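PDB 3EB7: insecticidal Delta-Endotoxin Cry8Ea1 from Bacillus Thuringiensis, which kills insect larvae, probably by binding receptors in the midgut and inserting its N-terminal helical domain into the membrane to form pores. Local coordinates for residues T269-I280 against R415-R423. Sequence-based numbering, arbitrary orientation.
Sequences TFIRGKHLFDFI and RLNYVTFIR
Arg272 lays its guanidinium flat over the Tyr418 ring, a cation-pi stack with centres 3.7 Å apart and planes only 4° off parallel, within the beta-prism domain of this three-domain Cry toxin. Bends at chi2 and chi3 fold the arginine over the ring, bringing CD onto the same face as a CH-pi contact. The His275 ring lies over the opposite face, with CE1 toward the rim of the guanidinium, so the cation is sandwiched. In its own plane the guanidinium meets Asp278 end-on: NH1 reaches OD2 at 2.7 Å and NH2 reaches OD1 at 2.6 Å, each oxygen using its syn lone pair. Glu241, a second carboxylate partner of Arg272 that also accepts from His275, further fixes the cation. The loop between helix 263-270 and strand 278-292 is thereby held against strand 414-422 of another sheet. Tyr418 belongs to a classic beta bulge, sharing Ser431 with Asn417. Beyond the stack, Phe270 CE2 packs on Ile422 CG2 at 3.8 Å. Arg415, salt-bridged to Asp340 and hydrogen-bonded to Thr433, presents one guanidinium face to the edge of the Phe279 ring. Thr420 OG1 donates to Phe270 O at 2.6 Å, tilted 22° from the carbonyl plane.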
loop_
_atom_site.group_PDB
_atom_site.type_symbol
_atom_site.label_atom_id
_atom_site.label_comp_id
_atom_site.label_asym_id
_atom_site.label_seq_id
_atom_site.Cartn_x
_atom_site.Cartn_y
_atom_site.Cartn_z
ATOM N N THR A 269 -3.797 -10.539 18.325
ATOM C CA THR A 269 -3.662 -9.421 19.263
ATOM C C THR A 269 -2.922 -8.197 18.685
ATOM O O THR A 269 -3.359 -7.054 18.926
ATOM C CB THR A 269 -2.962 -9.856 20.574
ATOM O OG1 THR A 269 -3.514 -11.091 21.057
ATOM C CG2 THR A 269 -3.084 -8.808 21.625
ATOM N N PHE A 270 -1.815 -8.416 17.958
ATOM C CA PHE A 270 -1.062 -7.313 17.363
ATOM C C PHE A 270 -1.754 -6.635 16.164
ATOM O O PHE A 270 -1.539 -5.441 15.907
ATOM C CB PHE A 270 0.304 -7.775 16.906
ATOM C CG PHE A 270 1.358 -7.771 17.978
ATOM C CD1 PHE A 270 2.468 -8.598 17.859
ATOM C CD2 PHE A 270 1.259 -6.946 19.093
ATOM C CE1 PHE A 270 3.480 -8.584 18.808
ATOM C CE2 PHE A 270 2.282 -6.914 20.058
ATOM C CZ PHE A 270 3.380 -7.729 19.926
ATOM N N ILE A 271 -2.552 -7.419 15.438
ATOM C CA ILE A 271 -3.231 -7.018 14.234
ATOM C C ILE A 271 -4.687 -6.682 14.604
ATOM O O ILE A 271 -5.357 -7.436 15.305
ATOM C CB ILE A 271 -3.159 -8.149 13.140
ATOM C CG1 ILE A 271 -1.702 -8.553 12.880
ATOM C CG2 ILE A 271 -3.807 -7.728 11.783
ATOM C CD1 ILE A 271 -0.770 -7.387 12.563
ATOM N N ARG A 272 -5.134 -5.526 14.129
ATOM C CA ARG A 272 -6.446 -5.015 14.413
ATOM C C ARG A 272 -7.454 -5.861 13.675
ATOM O O ARG A 272 -7.239 -6.186 12.507
ATOM C CB ARG A 272 -6.574 -3.577 13.874
ATOM C CG ARG A 272 -5.939 -2.524 14.745
ATOM C CD ARG A 272 -6.925 -1.339 14.866
ATOM N NE ARG A 272 -6.539 -0.352 13.906
ATOM C CZ ARG A 272 -7.229 0.738 13.595
ATOM N NH1 ARG A 272 -8.400 1.021 14.153
ATOM N NH2 ARG A 272 -6.701 1.563 12.703
ATOM N N GLY A 273 -8.570 -6.153 14.326
ATOM C CA GLY A 273 -9.783 -6.462 13.580
ATOM C C GLY A 273 -9.992 -5.549 12.361
ATOM O O GLY A 273 -9.547 -4.386 12.326
ATOM N N LYS A 274 -10.654 -6.086 11.345
ATOM C CA LYS A 274 -11.053 -5.304 10.185
ATOM C C LYS A 274 -11.856 -4.037 10.618
ATOM O O LYS A 274 -12.585 -4.069 11.598
ATOM C CB LYS A 274 -11.802 -6.220 9.187
ATOM C CG LYS A 274 -10.893 -7.263 8.475
ATOM C CD LYS A 274 -9.987 -6.606 7.398
ATOM C CE LYS A 274 -9.289 -7.614 6.475
ATOM N NZ LYS A 274 -9.162 -8.985 7.071
ATOM N N HIS A 275 -11.622 -2.905 9.954
ATOM C CA HIS A 275 -12.175 -1.612 10.410
ATOM C C HIS A 275 -12.201 -0.711 9.196
ATOM O O HIS A 275 -11.523 -0.978 8.194
ATOM C CB HIS A 275 -11.264 -0.955 11.493
ATOM C CG HIS A 275 -9.808 -0.868 11.083
ATOM N ND1 HIS A 275 -9.256 0.267 10.526
ATOM C CD2 HIS A 275 -8.819 -1.798 11.097
ATOM C CE1 HIS A 275 -7.987 0.034 10.220
ATOM N NE2 HIS A 275 -7.689 -1.207 10.568
ATOM N N LEU A 276 -12.976 0.357 9.289
ATOM C CA LEU A 276 -13.009 1.386 8.267
ATOM C C LEU A 276 -11.735 2.204 8.352
ATOM O O LEU A 276 -11.154 2.362 9.429
ATOM C CB LEU A 276 -14.234 2.305 8.502
ATOM C CG LEU A 276 -15.552 1.653 8.075
ATOM C CD1 LEU A 276 -16.670 2.238 8.908
ATOM C CD2 LEU A 276 -15.768 1.815 6.542
ATOM N N PHE A 277 -11.289 2.732 7.228
ATOM C CA PHE A 277 -10.052 3.509 7.208
ATOM C C PHE A 277 -10.114 4.599 8.288
ATOM O O PHE A 277 -11.081 5.329 8.365
ATOM C CB PHE A 277 -9.860 4.116 5.819
ATOM C CG PHE A 277 -8.548 4.838 5.656
ATOM C CD1 PHE A 277 -7.377 4.137 5.354
ATOM C CD2 PHE A 277 -8.474 6.216 5.816
ATOM C CE1 PHE A 277 -6.153 4.798 5.192
ATOM C CE2 PHE A 277 -7.255 6.873 5.670
ATOM C CZ PHE A 277 -6.085 6.141 5.356
ATOM N N ASP A 278 -9.112 4.693 9.151
ATOM C CA ASP A 278 -9.196 5.665 10.272
ATOM C C ASP A 278 -7.900 6.438 10.581
ATOM O O ASP A 278 -6.848 6.142 10.042
ATOM C CB ASP A 278 -9.793 5.036 11.542
ATOM C CG ASP A 278 -8.958 3.890 12.104
ATOM O OD1 ASP A 278 -7.835 3.652 11.621
ATOM O OD2 ASP A 278 -9.421 3.224 13.070
ATOM N N PHE A 279 -8.020 7.446 11.425
ATOM C CA PHE A 279 -6.884 8.297 11.819
ATOM C C PHE A 279 -6.829 8.374 13.320
ATOM O O PHE A 279 -7.874 8.552 13.949
ATOM C CB PHE A 279 -7.035 9.714 11.251
ATOM C CG PHE A 279 -6.894 9.770 9.763
ATOM C CD1 PHE A 279 -8.036 9.725 8.930
ATOM C CD2 PHE A 279 -5.631 9.818 9.178
ATOM C CE1 PHE A 279 -7.892 9.747 7.531
ATOM C CE2 PHE A 279 -5.480 9.851 7.802
ATOM C CZ PHE A 279 -6.599 9.809 6.977
ATOM N N ILE A 280 -5.625 8.229 13.877
ATOM C CA ILE A 280 -5.399 8.429 15.301
ATOM C C ILE A 280 -5.738 9.854 15.713
ATOM O O ILE A 280 -5.366 10.801 15.022
ATOM C CB ILE A 280 -3.933 8.014 15.735
ATOM C CG1 ILE A 280 -3.768 8.054 17.247
ATOM C CG2 ILE A 280 -2.849 8.926 15.082
ATOM C CD1 ILE A 280 -2.575 7.208 17.765
ATOM N N ARG A 415 2.140 7.366 7.648
ATOM C CA ARG A 415 1.830 8.092 8.883
ATOM C C ARG A 415 1.422 7.049 9.914
ATOM O O ARG A 415 0.912 5.986 9.521
ATOM C CB ARG A 415 0.687 9.080 8.649
ATOM C CG ARG A 415 -0.621 8.388 8.353
ATOM C CD ARG A 415 -1.759 9.334 8.333
ATOM N NE ARG A 415 -1.817 10.086 7.087
ATOM C CZ ARG A 415 -2.120 9.582 5.894
ATOM N NH1 ARG A 415 -2.440 8.299 5.753
ATOM N NH2 ARG A 415 -2.133 10.381 4.839
ATOM N N LEU A 416 1.632 7.341 11.207
ATOM C CA LEU A 416 1.222 6.435 12.288
ATOM C C LEU A 416 -0.306 6.381 12.334
ATOM O O LEU A 416 -0.971 7.432 12.340
ATOM C CB LEU A 416 1.775 6.863 13.660
ATOM C CG LEU A 416 1.466 5.923 14.851
ATOM C CD1 LEU A 416 2.147 4.565 14.609
ATOM C CD2 LEU A 416 1.926 6.545 16.191
ATOM N N ASN A 417 -0.846 5.163 12.391
ATOM C CA ASN A 417 -2.268 4.961 12.387
ATOM C C ASN A 417 -2.792 4.409 13.714
ATOM O O ASN A 417 -3.861 4.804 14.175
ATOM C CB ASN A 417 -2.646 4.019 11.223
ATOM C CG ASN A 417 -4.161 3.746 11.120
ATOM O OD1 ASN A 417 -4.996 4.546 11.534
ATOM N ND2 ASN A 417 -4.498 2.613 10.587
ATOM N N TYR A 418 -2.059 3.494 14.331
ATOM C CA TYR A 418 -2.558 2.808 15.492
ATOM C C TYR A 418 -1.405 2.161 16.270
ATOM O O TYR A 418 -0.285 2.022 15.752
ATOM C CB TYR A 418 -3.586 1.748 15.038
ATOM C CG TYR A 418 -4.721 1.531 16.021
ATOM C CD1 TYR A 418 -5.792 2.434 16.097
ATOM C CD2 TYR A 418 -4.720 0.420 16.874
ATOM C CE1 TYR A 418 -6.835 2.223 17.032
ATOM C CE2 TYR A 418 -5.757 0.198 17.796
ATOM C CZ TYR A 418 -6.790 1.099 17.868
ATOM O OH TYR A 418 -7.787 0.883 18.780
ATOM N N VAL A 419 -1.697 1.779 17.517
ATOM C CA VAL A 419 -0.808 1.036 18.402
ATOM C C VAL A 419 -1.571 -0.106 19.096
ATOM O O VAL A 419 -2.587 0.122 19.779
ATOM C CB VAL A 419 -0.210 1.954 19.507
ATOM C CG1 VAL A 419 0.957 1.268 20.201
ATOM C CG2 VAL A 419 0.270 3.319 18.936
ATOM N N THR A 420 -1.070 -1.338 18.921
ATOM C CA THR A 420 -1.526 -2.511 19.673
ATOM C C THR A 420 -0.421 -2.948 20.636
ATOM O O THR A 420 0.690 -2.423 20.591
ATOM C CB THR A 420 -1.904 -3.661 18.750
ATOM O OG1 THR A 420 -0.754 -4.027 17.963
ATOM C CG2 THR A 420 -3.043 -3.202 17.830
ATOM N N PHE A 421 -0.707 -3.904 21.509
ATOM C CA PHE A 421 0.182 -4.132 22.632
ATOM C C PHE A 421 -0.052 -5.522 23.203
ATOM O O PHE A 421 -1.174 -6.032 23.130
ATOM C CB PHE A 421 -0.086 -3.012 23.666
ATOM C CG PHE A 421 0.853 -2.978 24.849
ATOM C CD1 PHE A 421 2.087 -2.354 24.768
ATOM C CD2 PHE A 421 0.449 -3.480 26.078
ATOM C CE1 PHE A 421 2.961 -2.320 25.884
ATOM C CE2 PHE A 421 1.302 -3.434 27.195
ATOM C CZ PHE A 421 2.555 -2.855 27.100
ATOM N N ILE A 422 1.012 -6.152 23.715
ATOM C CA ILE A 422 0.898 -7.296 24.619
ATOM C C ILE A 422 1.679 -6.970 25.887
ATOM O O ILE A 422 2.566 -6.117 25.861
ATOM C CB ILE A 422 1.459 -8.634 24.001
ATOM C CG1 ILE A 422 2.962 -8.512 23.711
ATOM C CG2 ILE A 422 0.702 -9.012 22.754
ATOM C CD1 ILE A 422 3.632 -9.765 23.144
ATOM N N ARG A 423 1.364 -7.681 26.969
ATOM C CA ARG A 423 2.027 -7.592 28.278
ATOM C C ARG A 423 2.939 -8.793 28.489
ATOM O O ARG A 423 2.694 -9.849 27.918
ATOM C CB ARG A 423 0.983 -7.623 29.402
ATOM C CG ARG A 423 0.555 -6.247 29.952
ATOM C CD ARG A 423 1.699 -5.607 30.685
ATOM N NE ARG A 423 1.322 -5.186 32.013
ATOM C CZ ARG A 423 2.166 -4.820 32.975
ATOM N NH1 ARG A 423 3.497 -4.803 32.798
ATOM N NH2 ARG A 423 1.640 -4.475 34.139
HETATM O O HOH W 1 -3.272 8.295 11.704
#